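Local coordinates for protein ULam111 (PDB 5WUT) that probably hydrolyses the beta-1,3-glycosidic bonds of the storage glucan laminarin, as a laminarinase of glycosyl hydrolase family 16, at residues F160-I165 with I228-V233; H130-S135 with F174-I179; G83-R88 with P99-L104. One frame throughout, in Å; residues are numbered along the deposited sequence.

Interaction 1 of 3, residues F160-I165 with I228-V233; sequences FHLYAI and IDYIKV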
loop_
_atom_site.group_PDB
_atom_site.type_symbol
_atom_site.label_atom_id
_atom_site.label_comp_id
_atom_site.label_asym_id
_atom_site.label_seq_id
_atom_site.Cartn_x
_atom_site.Cartn_y
_atom_site.Cartn_z
ATOM N N PHE A 160 7.308 -10.458 -7.632
ATOM C CA PHE A 160 6.022 -10.930 -7.104
ATOM C C PHE A 160 5.441 -9.948 -6.081
ATOM O O PHE A 160 6.179 -9.325 -5.318
ATOM C CB PHE A 160 6.177 -12.323 -6.465
ATOM C CG PHE A 160 6.289 -13.435 -7.473
ATOM C CD1 PHE A 160 7.488 -13.657 -8.143
ATOM C CD2 PHE A 160 5.192 -14.243 -7.767
ATOM C CE1 PHE A 160 7.598 -14.668 -9.098
ATOM C CE2 PHE A 160 5.293 -15.257 -8.722
ATOM C CZ PHE A 160 6.503 -15.470 -9.383
ATOM N N HIS A 161 4.115 -9.806 -6.094
ATOM C CA HIS A 161 3.408 -9.016 -5.094
ATOM C C HIS A 161 2.264 -9.821 -4.513
ATOM O O HIS A 161 1.858 -10.844 -5.069
ATOM C CB HIS A 161 2.884 -7.719 -5.697
ATOM C CG HIS A 161 3.969 -6.808 -6.167
ATOM N ND1 HIS A 161 4.408 -5.728 -5.426
ATOM C CD2 HIS A 161 4.730 -6.831 -7.287
ATOM C CE1 HIS A 161 5.384 -5.123 -6.076
ATOM N NE2 HIS A 161 5.600 -5.771 -7.209
ATOM N N LEU A 162 1.741 -9.336 -3.392
ATOM C CA LEU A 162 0.633 -9.984 -2.698
ATOM C C LEU A 162 -0.666 -9.235 -2.945
ATOM O O LEU A 162 -0.712 -7.993 -2.864
ATOM C CB LEU A 162 0.910 -10.055 -1.193
ATOM C CG LEU A 162 2.210 -10.724 -0.758
ATOM C CD1 LEU A 162 2.279 -10.674 0.760
ATOM C CD2 LEU A 162 2.299 -12.150 -1.252
ATOM N N TYR A 163 -1.712 -9.995 -3.252
ATOM C CA TYR A 163 -3.043 -9.459 -3.493
ATOM C C TYR A 163 -3.998 -10.195 -2.591
ATOM O O TYR A 163 -4.029 -11.414 -2.641
ATOM C CB TYR A 163 -3.437 -9.634 -4.965
ATOM C CG TYR A 163 -2.461 -9.034 -5.948
ATOM C CD1 TYR A 163 -1.310 -9.715 -6.341
ATOM C CD2 TYR A 163 -2.705 -7.787 -6.519
ATOM C CE1 TYR A 163 -0.420 -9.152 -7.252
ATOM C CE2 TYR A 163 -1.834 -7.233 -7.431
ATOM C CZ TYR A 163 -0.691 -7.914 -7.799
ATOM O OH TYR A 163 0.182 -7.339 -8.721
ATOM N N ALA A 164 -4.744 -9.484 -1.744
ATOM C CA ALA A 164 -5.557 -10.177 -0.757
ATOM C C ALA A 164 -6.858 -9.466 -0.432
ATOM O O ALA A 164 -7.016 -8.276 -0.704
ATOM C CB ALA A 164 -4.750 -10.383 0.528
ATOM N N ILE A 165 -7.792 -10.216 0.153
ATOM C CA ILE A 165 -8.992 -9.634 0.743
ATOM C C ILE A 165 -9.178 -10.157 2.157
ATOM O O ILE A 165 -8.771 -11.273 2.472
ATOM C CB ILE A 165 -10.274 -9.937 -0.062
ATOM C CG1 ILE A 165 -10.452 -11.442 -0.280
ATOM C CG2 ILE A 165 -10.235 -9.213 -1.393
ATOM C CD1 ILE A 165 -11.805 -11.814 -0.891
ATOM N N ILE A 228 1.593 -17.429 -10.974
ATOM C CA ILE A 228 0.950 -17.418 -9.659
ATOM C C ILE A 228 1.628 -18.453 -8.761
ATOM O O ILE A 228 1.705 -19.622 -9.107
ATOM C CB ILE A 228 -0.559 -17.694 -9.770
ATOM C CG1 ILE A 228 -1.224 -16.734 -10.782
ATOM C CG2 ILE A 228 -1.223 -17.595 -8.385
ATOM C CD1 ILE A 228 -1.295 -17.250 -12.215
ATOM N N ASP A 229 2.156 -17.999 -7.626
ATOM C CA ASP A 229 2.862 -18.864 -6.663
ATOM C C ASP A 229 1.897 -19.656 -5.794
ATOM O O ASP A 229 2.047 -20.865 -5.617
ATOM C CB ASP A 229 3.790 -17.993 -5.807
ATOM C CG ASP A 229 4.735 -18.787 -4.910
ATOM O OD1 ASP A 229 4.868 -20.013 -5.068
ATOM O OD2 ASP A 229 5.393 -18.138 -4.060
ATOM N N TYR A 230 0.883 -18.980 -5.263
ATOM C CA TYR A 230 -0.073 -19.653 -4.407
ATOM C C TYR A 230 -1.377 -18.878 -4.243
ATOM O O TYR A 230 -1.466 -17.687 -4.567
ATOM C CB TYR A 230 0.546 -19.909 -3.020
ATOM C CG TYR A 230 0.909 -18.672 -2.202
ATOM C CD1 TYR A 230 -0.079 -17.832 -1.674
ATOM C CD2 TYR A 230 2.232 -18.383 -1.913
ATOM C CE1 TYR A 230 0.252 -16.721 -0.914
ATOM C CE2 TYR A 230 2.575 -17.283 -1.144
ATOM C CZ TYR A 230 1.587 -16.463 -0.648
ATOM O OH TYR A 230 1.959 -15.376 0.109
ATOM N N ILE A 231 -2.383 -19.586 -3.742
ATOM C CA ILE A 231 -3.583 -19.003 -3.149
ATOM C C ILE A 231 -3.679 -19.600 -1.757
ATOM O O ILE A 231 -3.640 -20.826 -1.628
ATOM C CB ILE A 231 -4.872 -19.341 -3.928
ATOM C CG1 ILE A 231 -4.822 -18.792 -5.352
ATOM C CG2 ILE A 231 -6.090 -18.775 -3.191
ATOM C CD1 ILE A 231 -5.930 -19.376 -6.244
ATOM N N LYS A 232 -3.798 -18.755 -0.729
ATOM C CA LYS A 232 -3.982 -19.211 0.656
ATOM C C LYS A 232 -5.315 -18.710 1.162
ATOM O O LYS A 232 -5.687 -17.564 0.897
ATOM C CB LYS A 232 -2.866 -18.696 1.578
ATOM C CG LYS A 232 -1.519 -19.317 1.324
ATOM C CD LYS A 232 -0.454 -18.637 2.177
ATOM C CE LYS A 232 0.926 -19.173 1.849
ATOM N NZ LYS A 232 1.954 -18.571 2.763
ATOM N N VAL A 233 -6.034 -19.551 1.896
ATOM C CA VAL A 233 -7.298 -19.140 2.506
ATOM C C VAL A 233 -7.242 -19.348 4.007
ATOM O O VAL A 233 -7.019 -20.473 4.477
ATOM C CB VAL A 233 -8.500 -19.927 1.961
ATOM C CG1 VAL A 233 -9.784 -19.425 2.604
ATOM C CG2 VAL A 233 -8.562 -19.812 0.442
#

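Interaction 2 of 3, residues H130-S135 with F174-I179; sequences HMVFTS and FFVDNI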
loop_
_atom_site.group_PDB
_atom_site.type_symbol
_atom_site.label_atom_id
_atom_site.label_comp_id
_atom_site.label_asym_id
_atom_site.label_seq_id
_atom_site.Cartn_x
_atom_site.Cartn_y
_atom_site.Cartn_z
ATOM N N HIS A 130 1.647 0.449 -13.790
ATOM C CA HIS A 130 1.802 1.021 -12.452
ATOM C C HIS A 130 0.477 1.263 -11.743
ATOM O O HIS A 130 0.414 2.083 -10.828
ATOM C CB HIS A 130 2.587 2.336 -12.520
ATOM C CG HIS A 130 3.848 2.245 -13.315
ATOM N ND1 HIS A 130 4.626 1.107 -13.350
ATOM C CD2 HIS A 130 4.471 3.155 -14.098
ATOM C CE1 HIS A 130 5.676 1.321 -14.123
ATOM N NE2 HIS A 130 5.606 2.556 -14.587
ATOM N N MET A 131 -0.576 0.571 -12.179
ATOM C CA MET A 131 -1.898 0.682 -11.561
ATOM C C MET A 131 -2.490 -0.702 -11.354
ATOM O O MET A 131 -2.321 -1.586 -12.203
ATOM C CB MET A 131 -2.873 1.496 -12.433
ATOM C CG MET A 131 -2.444 2.902 -12.792
ATOM S SD MET A 131 -2.526 4.012 -11.380
ATOM C CE MET A 131 -1.266 5.202 -11.847
ATOM N N VAL A 132 -3.178 -0.895 -10.232
ATOM C CA VAL A 132 -4.036 -2.069 -10.068
ATOM C C VAL A 132 -5.430 -1.639 -9.656
ATOM O O VAL A 132 -5.628 -0.528 -9.162
ATOM C CB VAL A 132 -3.491 -3.057 -9.038
ATOM C CG1 VAL A 132 -2.109 -3.527 -9.450
ATOM C CG2 VAL A 132 -3.472 -2.423 -7.653
ATOM N N PHE A 133 -6.394 -2.532 -9.844
ATOM C CA PHE A 133 -7.793 -2.232 -9.560
ATOM C C PHE A 133 -8.332 -3.274 -8.602
ATOM O O PHE A 133 -7.966 -4.439 -8.709
ATOM C CB PHE A 133 -8.612 -2.214 -10.856
ATOM C CG PHE A 133 -8.093 -1.249 -11.889
ATOM C CD1 PHE A 133 -7.042 -1.598 -12.730
ATOM C CD2 PHE A 133 -8.659 0.005 -12.022
ATOM C CE1 PHE A 133 -6.560 -0.705 -13.677
ATOM C CE2 PHE A 133 -8.179 0.899 -12.969
ATOM C CZ PHE A 133 -7.131 0.538 -13.794
ATOM N N THR A 134 -9.157 -2.848 -7.648
ATOM C CA THR A 134 -9.853 -3.751 -6.730
ATOM C C THR A 134 -11.313 -3.353 -6.763
ATOM O O THR A 134 -11.624 -2.173 -6.603
ATOM C CB THR A 134 -9.307 -3.662 -5.301
ATOM O OG1 THR A 134 -9.332 -2.295 -4.870
ATOM C CG2 THR A 134 -7.881 -4.168 -5.253
ATOM N N SER A 135 -12.202 -4.322 -7.003
ATOM C CA SER A 135 -13.594 -4.018 -7.339
ATOM C C SER A 135 -14.575 -5.072 -6.877
ATOM O O SER A 135 -14.206 -6.224 -6.613
ATOM C CB SER A 135 -13.777 -3.861 -8.851
ATOM O OG SER A 135 -12.708 -3.161 -9.460
ATOM N N PHE A 174 -9.535 -4.852 0.909
ATOM C CA PHE A 174 -8.601 -5.286 -0.123
ATOM C C PHE A 174 -7.187 -4.820 0.210
ATOM O O PHE A 174 -7.003 -3.657 0.595
ATOM C CB PHE A 174 -9.001 -4.721 -1.495
ATOM C CG PHE A 174 -10.334 -5.217 -2.021
ATOM C CD1 PHE A 174 -11.531 -4.733 -1.502
ATOM C CD2 PHE A 174 -10.385 -6.116 -3.089
ATOM C CE1 PHE A 174 -12.766 -5.176 -2.013
ATOM C CE2 PHE A 174 -11.598 -6.552 -3.600
ATOM C CZ PHE A 174 -12.788 -6.088 -3.061
ATOM N N PHE A 175 -6.205 -5.709 0.062
ATOM C CA PHE A 175 -4.811 -5.416 0.400
ATOM C C PHE A 175 -3.867 -5.710 -0.744
ATOM O O PHE A 175 -3.982 -6.737 -1.412
ATOM C CB PHE A 175 -4.347 -6.230 1.623
ATOM C CG PHE A 175 -5.225 -6.101 2.830
ATOM C CD1 PHE A 175 -6.397 -6.839 2.941
ATOM C CD2 PHE A 175 -4.853 -5.286 3.891
ATOM C CE1 PHE A 175 -7.198 -6.722 4.054
ATOM C CE2 PHE A 175 -5.635 -5.178 5.016
ATOM C CZ PHE A 175 -6.822 -5.897 5.105
ATOM N N VAL A 176 -2.916 -4.814 -0.971
ATOM C CA VAL A 176 -1.815 -5.119 -1.852
ATOM C C VAL A 176 -0.535 -4.963 -1.063
ATOM O O VAL A 176 -0.343 -3.940 -0.401
ATOM C CB VAL A 176 -1.814 -4.210 -3.100
ATOM C CG1 VAL A 176 -0.659 -4.583 -4.027
ATOM C CG2 VAL A 176 -3.139 -4.350 -3.834
ATOM N N ASP A 177 0.308 -5.994 -1.093
ATOM C CA ASP A 177 1.528 -6.034 -0.291
ATOM C C ASP A 177 1.245 -5.638 1.150
ATOM O O ASP A 177 2.003 -4.890 1.765
ATOM C CB ASP A 177 2.606 -5.135 -0.912
ATOM C CG ASP A 177 3.071 -5.638 -2.269
ATOM O OD1 ASP A 177 3.014 -6.854 -2.523
ATOM O OD2 ASP A 177 3.502 -4.817 -3.086
ATOM N N ASN A 178 0.131 -6.164 1.659
ATOM C CA ASN A 178 -0.287 -6.016 3.055
ATOM C C ASN A 178 -0.740 -4.605 3.404
ATOM O O ASN A 178 -0.944 -4.304 4.579
ATOM C CB ASN A 178 0.842 -6.445 3.999
ATOM C CG ASN A 178 1.240 -7.895 3.810
ATOM O OD1 ASN A 178 0.403 -8.782 3.881
ATOM N ND2 ASN A 178 2.523 -8.137 3.560
ATOM N N ILE A 179 -0.895 -3.745 2.393
ATOM C CA ILE A 179 -1.447 -2.406 2.618
ATOM C C ILE A 179 -2.936 -2.344 2.262
ATOM O O ILE A 179 -3.331 -2.702 1.159
ATOM C CB ILE A 179 -0.658 -1.369 1.826
ATOM C CG1 ILE A 179 0.771 -1.355 2.361
ATOM C CG2 ILE A 179 -1.319 -0.006 1.925
ATOM C CD1 ILE A 179 1.682 -0.420 1.644
#

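Interaction 3 of 3, residues G83-R88 with P99-L104; sequences GYIEAR and PAFWML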
loop_
_atom_site.group_PDB
_atom_site.type_symbol
_atom_site.label_atom_id
_atom_site.label_comp_id
_atom_site.label_asym_id
_atom_site.label_seq_id
_atom_site.Cartn_x
_atom_site.Cartn_y
_atom_site.Cartn_z
ATOM N N GLY A 83 -13.168 -15.011 4.912
ATOM C CA GLY A 83 -11.801 -15.388 5.200
ATOM C C GLY A 83 -10.801 -14.332 4.790
ATOM O O GLY A 83 -11.157 -13.314 4.201
ATOM N N TYR A 84 -9.546 -14.570 5.128
ATOM C CA TYR A 84 -8.459 -13.782 4.583
ATOM C C TYR A 84 -7.894 -14.607 3.443
ATOM O O TYR A 84 -7.392 -15.709 3.654
ATOM C CB TYR A 84 -7.384 -13.460 5.629
ATOM C CG TYR A 84 -6.426 -12.378 5.141
ATOM C CD1 TYR A 84 -5.291 -12.700 4.403
ATOM C CD2 TYR A 84 -6.677 -11.030 5.412
ATOM C CE1 TYR A 84 -4.425 -11.698 3.943
ATOM C CE2 TYR A 84 -5.816 -10.032 4.976
ATOM C CZ TYR A 84 -4.700 -10.372 4.239
ATOM O OH TYR A 84 -3.868 -9.363 3.796
ATOM N N ILE A 85 -7.996 -14.076 2.234
ATOM C CA ILE A 85 -7.645 -14.829 1.035
ATOM C C ILE A 85 -6.506 -14.083 0.338
ATOM O O ILE A 85 -6.625 -12.899 0.063
ATOM C CB ILE A 85 -8.862 -14.998 0.120
ATOM C CG1 ILE A 85 -9.907 -15.909 0.779
ATOM C CG2 ILE A 85 -8.442 -15.528 -1.243
ATOM C CD1 ILE A 85 -11.257 -15.850 0.137
ATOM N N GLU A 86 -5.392 -14.765 0.095
ATOM C CA GLU A 86 -4.176 -14.104 -0.412
ATOM C C GLU A 86 -3.550 -14.853 -1.573
ATOM O O GLU A 86 -3.403 -16.079 -1.509
ATOM C CB GLU A 86 -3.152 -13.974 0.730
ATOM C CG GLU A 86 -1.813 -13.334 0.352
ATOM C CD GLU A 86 -0.836 -13.378 1.532
ATOM O OE1 GLU A 86 -0.939 -12.523 2.441
ATOM O OE2 GLU A 86 0.012 -14.296 1.570
ATOM N N ALA A 87 -3.179 -14.120 -2.626
ATOM C CA ALA A 87 -2.442 -14.691 -3.743
ATOM C C ALA A 87 -1.117 -13.977 -3.904
ATOM O O ALA A 87 -1.006 -12.785 -3.628
ATOM C CB ALA A 87 -3.247 -14.600 -5.049
ATOM N N ARG A 88 -0.099 -14.717 -4.319
ATOM C CA ARG A 88 1.202 -14.139 -4.616
ATOM C C ARG A 88 1.437 -14.339 -6.098
ATOM O O ARG A 88 1.355 -15.467 -6.590
ATOM C CB ARG A 88 2.297 -14.801 -3.772
ATOM C CG ARG A 88 3.676 -14.258 -4.044
ATOM C CD ARG A 88 4.699 -14.792 -3.054
ATOM N NE ARG A 88 5.982 -14.131 -3.251
ATOM C CZ ARG A 88 6.993 -14.630 -3.956
ATOM N NH1 ARG A 88 6.890 -15.805 -4.541
ATOM N NH2 ARG A 88 8.115 -13.939 -4.075
ATOM N N PRO A 99 -4.460 -9.716 -16.970
ATOM C CA PRO A 99 -4.434 -10.785 -15.976
ATOM C C PRO A 99 -5.394 -10.507 -14.829
ATOM O O PRO A 99 -5.621 -9.343 -14.471
ATOM C CB PRO A 99 -2.991 -10.762 -15.492
ATOM C CG PRO A 99 -2.625 -9.315 -15.554
ATOM C CD PRO A 99 -3.265 -8.860 -16.863
ATOM N N ALA A 100 -5.952 -11.568 -14.258
ATOM C CA ALA A 100 -6.876 -11.395 -13.147
ATOM C C ALA A 100 -6.891 -12.588 -12.206
ATOM O O ALA A 100 -6.758 -13.732 -12.625
ATOM C CB ALA A 100 -8.274 -11.138 -13.670
ATOM N N PHE A 101 -7.063 -12.298 -10.921
ATOM C CA PHE A 101 -7.395 -13.297 -9.904
ATOM C C PHE A 101 -8.617 -12.763 -9.177
ATOM O O PHE A 101 -8.598 -11.643 -8.662
ATOM C CB PHE A 101 -6.214 -13.534 -8.940
ATOM C CG PHE A 101 -6.604 -14.239 -7.659
ATOM C CD1 PHE A 101 -7.150 -15.510 -7.697
ATOM C CD2 PHE A 101 -6.426 -13.626 -6.420
ATOM C CE1 PHE A 101 -7.516 -16.168 -6.524
ATOM C CE2 PHE A 101 -6.796 -14.282 -5.242
ATOM C CZ PHE A 101 -7.335 -15.556 -5.304
ATOM N N TRP A 102 -9.689 -13.538 -9.154
ATOM C CA TRP A 102 -10.972 -13.001 -8.727
ATOM C C TRP A 102 -11.908 -14.109 -8.279
ATOM O O TRP A 102 -11.511 -15.277 -8.262
ATOM C CB TRP A 102 -11.582 -12.154 -9.869
ATOM C CG TRP A 102 -11.688 -12.816 -11.235
ATOM C CD1 TRP A 102 -10.665 -13.265 -12.016
ATOM C CD2 TRP A 102 -12.891 -13.015 -11.985
ATOM N NE1 TRP A 102 -11.165 -13.765 -13.216
ATOM C CE2 TRP A 102 -12.529 -13.619 -13.212
ATOM C CE3 TRP A 102 -14.244 -12.759 -11.729
ATOM C CZ2 TRP A 102 -13.469 -13.973 -14.176
ATOM C CZ3 TRP A 102 -15.186 -13.108 -12.696
ATOM C CH2 TRP A 102 -14.782 -13.707 -13.908
ATOM N N MET A 103 -13.106 -13.740 -7.825
ATOM C CA MET A 103 -14.063 -14.716 -7.295
ATOM C C MET A 103 -15.483 -14.460 -7.765
ATOM O O MET A 103 -15.858 -13.316 -7.994
ATOM C CB MET A 103 -14.036 -14.721 -5.755
ATOM C CG MET A 103 -12.674 -15.029 -5.190
ATOM S SD MET A 103 -12.650 -15.129 -3.398
ATOM C CE MET A 103 -13.322 -16.767 -3.139
ATOM N N LEU A 104 -16.261 -15.537 -7.907
ATOM C CA LEU A 104 -17.673 -15.450 -8.272
ATOM C C LEU A 104 -18.555 -16.193 -7.288
ATOM O O LEU A 104 -18.133 -17.193 -6.705
ATOM C CB LEU A 104 -17.897 -16.010 -9.681
ATOM C CG LEU A 104 -17.530 -15.056 -10.806
ATOM C CD1 LEU A 104 -17.493 -15.813 -12.148
ATOM C CD2 LEU A 104 -18.552 -13.923 -10.857
#

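Interaction 1 of 3, residues F160-I165 with I228-V233
Phe-160 faces Asp-229 with their CA atoms 8.6 Å apart, and Leu-162 faces Tyr-230 at 9.8 Å between CA atoms, too far for direct backbone pairing. Both strands instead pair antiparallel with strand 83-90 between them, so they run in the same general direction and their side chains meet across it. A local irregularity turns Asp-229 and Tyr-230 to this face: Asp-229 has helix-like backbone angles (phi -79°, psi -47°) within its strand, and the two consecutive side chains start out on the same side, consistent with a classic beta bulge opposite Arg-88. Tyr-230 CG stands between its backbone N and carbonyl carbon (chi1 64°), which carries the ring over the middle strand toward Leu-162, and the two side chains pass at a slant. Methyl CD2 of Leu-162 lies 3.5 Å from the phenol OH of Tyr-230 and 4.4 Å from its CZ. On one face of the Tyr-230 ring, Lys-232 CE sits 3.6 Å above the plane, over the centre, which probably restricts the ring's swing on that side. At the other end, Phe-160 CE2 comes 4.3 Å from Asp-229 CB, touching the methylene and not the carboxylate. The polar ends turn to the middle strand: Asp-229 OD2 forms a salt bridge with Arg-88, and Tyr-230 OH a hydrogen bond with Glu-86. Chemically, then, the direct contact is thin and apolar, its polar groups tied to the strand between.

Interaction 2 of 3, residues H130-S135 with F174-I179
The Phe-174 ring and the Thr-134 side chain lie alongside each other, pointing opposite ways, their closest atoms being Thr-134 CB and Phe-174 CD2 at 3.5 Å. CB and CG2 of Thr-134 make the closer approaches: with CG2 anti to the carbonyl carbon and beside the backbone N, this methyl rests 3.8 Å from Phe-174 CD2. The ring meets Thr-134 CB obliquely, and its far end reaches the backbone beyond, where CZ of Phe-174 lies 3.8 Å from the carbonyl O of Ser-135. Further along, Val-132 and Val-176 meet methyl to methyl, CG2 to CG2 at 4.3 Å. The strand axes approach to 8.7 Å at 161°, nearly antiparallel, a spacing that indicates packing between the two facing layers of the jelly-roll beta-sandwich and not a shared hydrogen-bond ladder. Replacing Phe-174 by an alanine would probably remove the ring that Thr-134 CB and CG2 lean on and open a gap beside the Ser-135 carbonyl. Strands 172-176 and 179-184 form a beta-hairpin, its type I' turn closed by Val-176 N to Ile-179 O at 3.0 Å and Ile-179 N to Val-176 O at 2.9 Å. The Phe-174 ring also meets Tyr-182 of the return strand and packs on Ile-165 of strand 161-167, whereas strand 131-137 lies between strands 118-123 and 148-152; at the turn, Ile-179 touches Ile-179 of the second subunit.

Interaction 3 of 3, residues G83-R88 with P99-L104
Ala-87 provides the hollow and Phe-101 the bump that fills it. The methyl of Ala-87 is short enough for the ring to come right up to it: its CB is equally far, 3.6 Å, from CD2 and from CE2 of Phe-101, so it sits against that ring bond, approached obliquely. Phe-101 has its CG anti to the backbone N (chi1 164°), which, from a CB already pointing at 83-88, places the ring against Ala-87 and Ile-85. Beside Ala-87 stands the larger bump of Ile-85. Its CG2 branch lies at the ring edge, near the plane, 4.2 Å from Phe-101 CZ, so two inward-facing residues, with Glu-86 between them in the strand, border the same ring: Ala-87 obliquely, at the CD2-CE2 bond, and Ile-85 at the edge by CZ. The other branch of Ile-85 goes to a different partner: CD1 meets Met-103 tip to tip, 3.9 Å from SD and 4.0 Å from CE. Met-103 is extended through chi2 and then bent at chi3 (79°), which brings sulfur and terminal methyl together against the isoleucine end. Phe-202 of strand 200-208 touches both Ile-85 and Met-103 and so adjoins this pair, while Leu-122 lies against Phe-101. The strand axes come no closer than 9.4 Å, with N-to-C directions 161° apart, and the four touching residues, all buried, point across that space. Strands of two layers meeting through apolar side chains alone make up the core of a beta-sandwich, here the beta-jelly roll of glycosyl hydrolase family 16.

Overall arrangement
From the N terminus, interaction 3 closes first: 83-88 meets 99-104 after an excursion of only ten residues, and it is complete before the others open. Interaction 2 then opens at 130-135 and interaction 1 at 160-165; the former closes at 174-179, the latter at 228-233, so these two cross. Interactions 2 and 3 join facing layers of the jelly roll, whereas interaction 1 runs along one layer, over strand 83-90. That strand serves both interactions 1 and 3, as the strand under the first and one side of the second. Neighbouring strands 161-167 and 172-176 link interactions 1 and 2, with Asp-177 OD2 lying 2.7 Å from His-161 ND1.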